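Local coordinates for protein mandelate racemase/muconate lactonizing enzyme (PDB 2QDD) that is of unknown function but belongs to the mandelate racemase/muconate lactonizing enzyme family and binds magnesium, probably for enolase-superfamily chemistry on a carboxylate substrate, at residues A[281-295]-A[309-322]. Residues are numbered along the deposited sequence; the frame is centred on the assembly and turned at random.
Sequences RDFGVSVGWQMHIED and LAASTPEANRLASW
Ile293 packs against Leu309 and Ala310 of helix 300-311. Its CG2 lies 3.8 Å from Leu309 CD2, the side chains crossing at about a right angle. Arg281 reaches Ser312 and Thr313, just beyond them, from helix 274-287. Its chain bends at chi2 (-92°) and chi3 (-53°), and Leu309 CD1 lies over one face of the guanidinium. Arg281 NH1 gives a nearly straight, in-plane bond of 2.9 Å to Ser312 OG. Asp282 OD1 takes the NE proton in a salt bridge. Strand 290-293 is the seventh of the modified TIM barrel, (beta/alpha)7beta, of the enolase superfamily. A beta-alpha-beta crossover through helix 300-311 leads to 317-321, which runs parallel to it and probably closes the barrel between the seventh and first strands. A single bridge joins them: Met291 N bonds Asn317 O, and Leu319 N bonds Met291 O at 2.9 Å. Asn317 turns its ND2 onto Trp289 O at 2.9 Å, with that oxygen in its amide plane. Leu319 CB sits over one face of the His292 ring in a CH-pi contact. At the ring edge, His292 ND1 donates to Ala320 O at 2.6 Å. This side chain lies about 6 Å from that of Glu220, a magnesium-binding residue of this protein.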
# COMPACT_ATOMS: atom_id res chain seq x y z
N ARG A 281 -8.49 -13.30 22.93
CA ARG A 281 -9.07 -12.33 23.86
C ARG A 281 -8.08 -11.23 24.23
O ARG A 281 -8.42 -10.05 24.18
CB ARG A 281 -9.56 -13.04 25.13
CG ARG A 281 -10.49 -12.19 26.01
CD ARG A 281 -9.74 -11.39 27.08
NE ARG A 281 -8.87 -12.22 27.93
CZ ARG A 281 -9.26 -12.85 29.03
NH1 ARG A 281 -10.53 -12.80 29.41
NH2 ARG A 281 -8.39 -13.55 29.74
N ASP A 282 -6.88 -11.65 24.62
CA ASP A 282 -5.80 -10.75 25.00
C ASP A 282 -5.34 -9.87 23.83
O ASP A 282 -5.01 -8.70 24.03
CB ASP A 282 -4.62 -11.55 25.55
CG ASP A 282 -4.89 -12.13 26.95
OD1 ASP A 282 -5.97 -11.86 27.55
OD2 ASP A 282 -4.01 -12.84 27.46
N PHE A 283 -5.29 -10.45 22.63
CA PHE A 283 -5.04 -9.68 21.42
C PHE A 283 -6.10 -8.60 21.22
O PHE A 283 -5.77 -7.45 20.95
CB PHE A 283 -4.95 -10.59 20.18
CG PHE A 283 -4.73 -9.84 18.89
CD1 PHE A 283 -5.76 -9.67 17.98
CD2 PHE A 283 -3.48 -9.31 18.59
CE1 PHE A 283 -5.57 -8.97 16.80
CE2 PHE A 283 -3.27 -8.61 17.41
CZ PHE A 283 -4.32 -8.44 16.51
N GLY A 284 -7.37 -8.98 21.37
CA GLY A 284 -8.50 -8.05 21.25
C GLY A 284 -8.46 -6.88 22.21
O GLY A 284 -8.76 -5.75 21.83
N VAL A 285 -8.10 -7.16 23.46
CA VAL A 285 -7.86 -6.14 24.48
C VAL A 285 -6.76 -5.15 24.04
O VAL A 285 -6.94 -3.94 24.14
CB VAL A 285 -7.51 -6.79 25.85
CG1 VAL A 285 -6.98 -5.76 26.85
CG2 VAL A 285 -8.72 -7.52 26.42
N SER A 286 -5.65 -5.69 23.51
CA SER A 286 -4.51 -4.88 23.07
C SER A 286 -4.83 -3.92 21.92
O SER A 286 -4.21 -2.86 21.82
CB SER A 286 -3.34 -5.78 22.68
OG SER A 286 -2.98 -6.63 23.75
N VAL A 287 -5.78 -4.29 21.06
CA VAL A 287 -6.09 -3.52 19.85
C VAL A 287 -7.43 -2.79 19.95
O VAL A 287 -7.84 -2.08 19.03
CB VAL A 287 -6.01 -4.40 18.55
CG1 VAL A 287 -4.64 -5.04 18.41
CG2 VAL A 287 -7.09 -5.47 18.52
N GLY A 288 -8.10 -2.98 21.09
CA GLY A 288 -9.31 -2.24 21.41
C GLY A 288 -10.57 -2.79 20.76
O GLY A 288 -11.50 -2.04 20.49
N TRP A 289 -10.59 -4.10 20.52
CA TRP A 289 -11.80 -4.77 20.05
C TRP A 289 -12.82 -4.89 21.17
O TRP A 289 -12.46 -4.99 22.34
CB TRP A 289 -11.47 -6.16 19.50
CG TRP A 289 -10.90 -6.18 18.10
CD1 TRP A 289 -10.89 -5.15 17.20
CD2 TRP A 289 -10.28 -7.29 17.44
NE1 TRP A 289 -10.30 -5.55 16.03
CE2 TRP A 289 -9.92 -6.86 16.15
CE3 TRP A 289 -10.00 -8.61 17.82
CZ2 TRP A 289 -9.28 -7.70 15.23
CZ3 TRP A 289 -9.36 -9.45 16.91
CH2 TRP A 289 -9.01 -8.99 15.63
N GLN A 290 -14.09 -4.88 20.81
CA GLN A 290 -15.15 -5.28 21.72
C GLN A 290 -15.66 -6.66 21.33
O GLN A 290 -15.75 -6.97 20.15
CB GLN A 290 -16.27 -4.26 21.69
CG GLN A 290 -15.93 -2.96 22.39
CD GLN A 290 -17.15 -2.11 22.64
OE1 GLN A 290 -17.95 -1.87 21.73
NE2 GLN A 290 -17.30 -1.65 23.87
N MET A 291 -15.98 -7.50 22.31
CA MET A 291 -16.00 -8.95 22.09
C MET A 291 -17.21 -9.63 22.74
O MET A 291 -17.50 -9.39 23.90
CB MET A 291 -14.70 -9.60 22.58
CG MET A 291 -13.45 -9.21 21.77
SD MET A 291 -11.90 -9.84 22.43
CE MET A 291 -11.49 -8.64 23.69
N HIS A 292 -17.92 -10.46 21.97
CA HIS A 292 -18.89 -11.42 22.53
C HIS A 292 -18.16 -12.73 22.77
O HIS A 292 -17.51 -13.26 21.88
CB HIS A 292 -20.05 -11.69 21.57
CG HIS A 292 -20.92 -10.50 21.31
ND1 HIS A 292 -21.94 -10.11 22.15
CD2 HIS A 292 -20.94 -9.63 20.27
CE1 HIS A 292 -22.53 -9.04 21.66
NE2 HIS A 292 -21.95 -8.73 20.52
N ILE A 293 -18.25 -13.25 23.99
CA ILE A 293 -17.59 -14.51 24.33
C ILE A 293 -18.60 -15.54 24.83
O ILE A 293 -19.21 -15.38 25.89
CB ILE A 293 -16.41 -14.31 25.33
CG1 ILE A 293 -15.38 -13.32 24.75
CG2 ILE A 293 -15.78 -15.65 25.66
CD1 ILE A 293 -14.16 -13.07 25.62
N GLU A 294 -18.77 -16.59 24.03
CA GLU A 294 -19.84 -17.57 24.16
C GLU A 294 -19.35 -18.84 23.47
O GLU A 294 -18.27 -18.84 22.90
CB GLU A 294 -21.10 -17.05 23.47
CG GLU A 294 -20.92 -16.70 21.99
CD GLU A 294 -22.00 -15.77 21.48
OE1 GLU A 294 -22.22 -14.71 22.10
OE2 GLU A 294 -22.64 -16.12 20.47
N ASP A 295 -20.11 -19.93 23.51
CA ASP A 295 -19.79 -21.04 22.62
C ASP A 295 -20.83 -21.24 21.52
O ASP A 295 -21.84 -20.54 21.47
CB ASP A 295 -19.45 -22.33 23.39
CG ASP A 295 -18.40 -23.19 22.66
OD1 ASP A 295 -17.96 -24.22 23.21
OD2 ASP A 295 -18.02 -22.85 21.51
N LEU A 309 -14.25 -17.10 30.58
CA LEU A 309 -13.47 -16.19 29.73
C LEU A 309 -14.14 -14.82 29.62
O LEU A 309 -13.47 -13.80 29.73
CB LEU A 309 -13.23 -16.80 28.34
CG LEU A 309 -12.12 -16.14 27.50
CD1 LEU A 309 -10.75 -16.31 28.11
CD2 LEU A 309 -12.13 -16.70 26.09
N ALA A 310 -15.45 -14.82 29.39
CA ALA A 310 -16.25 -13.59 29.38
C ALA A 310 -16.11 -12.72 30.65
O ALA A 310 -15.93 -11.51 30.55
CB ALA A 310 -17.72 -13.91 29.11
N ALA A 311 -16.16 -13.36 31.82
CA ALA A 311 -16.11 -12.64 33.10
C ALA A 311 -14.73 -12.07 33.41
O ALA A 311 -14.62 -11.01 34.02
CB ALA A 311 -16.56 -13.55 34.23
N SER A 312 -13.69 -12.77 32.97
CA SER A 312 -12.30 -12.33 33.18
C SER A 312 -11.86 -11.26 32.18
O SER A 312 -10.75 -10.73 32.27
CB SER A 312 -11.37 -13.54 33.09
OG SER A 312 -11.46 -14.15 31.82
N THR A 313 -12.73 -10.94 31.22
CA THR A 313 -12.45 -9.94 30.18
C THR A 313 -12.84 -8.55 30.72
O THR A 313 -13.93 -8.40 31.25
CB THR A 313 -13.27 -10.27 28.91
OG1 THR A 313 -12.84 -11.53 28.39
CG2 THR A 313 -13.16 -9.19 27.84
N PRO A 314 -11.92 -7.56 30.59
CA PRO A 314 -12.18 -6.16 31.00
C PRO A 314 -13.52 -5.60 30.52
O PRO A 314 -13.93 -5.88 29.39
CB PRO A 314 -11.03 -5.39 30.35
CG PRO A 314 -9.93 -6.38 30.22
CD PRO A 314 -10.56 -7.74 30.06
N GLU A 315 -14.17 -4.83 31.38
CA GLU A 315 -15.54 -4.33 31.15
C GLU A 315 -15.70 -3.57 29.82
O GLU A 315 -16.71 -3.74 29.13
CB GLU A 315 -16.01 -3.50 32.36
CG GLU A 315 -17.17 -2.51 32.11
CD GLU A 315 -18.55 -3.15 32.19
OE1 GLU A 315 -19.30 -2.81 33.12
OE2 GLU A 315 -18.88 -3.99 31.32
N ALA A 316 -14.69 -2.78 29.46
CA ALA A 316 -14.73 -1.96 28.23
C ALA A 316 -14.69 -2.79 26.95
O ALA A 316 -15.13 -2.33 25.90
CB ALA A 316 -13.62 -0.93 28.24
N ASN A 317 -14.15 -4.00 27.04
CA ASN A 317 -14.01 -4.87 25.88
C ASN A 317 -15.05 -5.99 25.83
O ASN A 317 -15.20 -6.65 24.81
CB ASN A 317 -12.60 -5.47 25.84
CG ASN A 317 -11.53 -4.40 25.89
OD1 ASN A 317 -11.05 -4.05 26.97
ND2 ASN A 317 -11.16 -3.87 24.73
N ARG A 318 -15.76 -6.19 26.93
CA ARG A 318 -16.70 -7.29 27.03
C ARG A 318 -18.10 -6.82 26.63
O ARG A 318 -18.58 -5.81 27.13
CB ARG A 318 -16.70 -7.88 28.44
CG ARG A 318 -17.56 -9.13 28.63
CD ARG A 318 -18.20 -9.12 30.01
NE ARG A 318 -17.19 -9.04 31.05
CZ ARG A 318 -17.19 -8.16 32.06
NH1 ARG A 318 -16.21 -8.18 32.94
NH2 ARG A 318 -18.18 -7.28 32.18
N LEU A 319 -18.73 -7.56 25.73
CA LEU A 319 -20.15 -7.36 25.43
C LEU A 319 -20.96 -8.55 25.95
O LEU A 319 -20.42 -9.40 26.67
CB LEU A 319 -20.36 -7.14 23.93
CG LEU A 319 -19.70 -5.90 23.31
CD1 LEU A 319 -19.54 -6.08 21.81
CD2 LEU A 319 -20.49 -4.65 23.61
N ALA A 320 -22.24 -8.61 25.60
CA ALA A 320 -23.14 -9.68 26.04
C ALA A 320 -22.72 -11.08 25.60
O ALA A 320 -22.13 -11.25 24.53
CB ALA A 320 -24.57 -9.39 25.60
N SER A 321 -23.01 -12.08 26.43
CA SER A 321 -22.83 -13.48 26.06
C SER A 321 -24.16 -14.09 25.62
O SER A 321 -25.23 -13.58 25.94
CB SER A 321 -22.26 -14.28 27.23
OG SER A 321 -20.88 -14.01 27.41
N TRP A 322 -24.07 -15.17 24.86
CA TRP A 322 -25.21 -16.00 24.53
C TRP A 322 -25.07 -17.30 25.32
O TRP A 322 -23.97 -17.81 25.50
CB TRP A 322 -25.20 -16.27 23.02
CG TRP A 322 -26.30 -17.11 22.48
CD1 TRP A 322 -27.60 -16.75 22.32
CD2 TRP A 322 -26.19 -18.46 21.99
NE1 TRP A 322 -28.31 -17.79 21.77
CE2 TRP A 322 -27.47 -18.85 21.55
CE3 TRP A 322 -25.13 -19.37 21.88
CZ2 TRP A 322 -27.72 -20.12 21.01
CZ3 TRP A 322 -25.38 -20.62 21.34
CH2 TRP A 322 -26.67 -20.99 20.91
O HOH W 1 -8.82 -2.16 24.73
O HOH W 2 -19.35 -11.68 26.21
O HOH W 3 -22.06 -19.64 25.71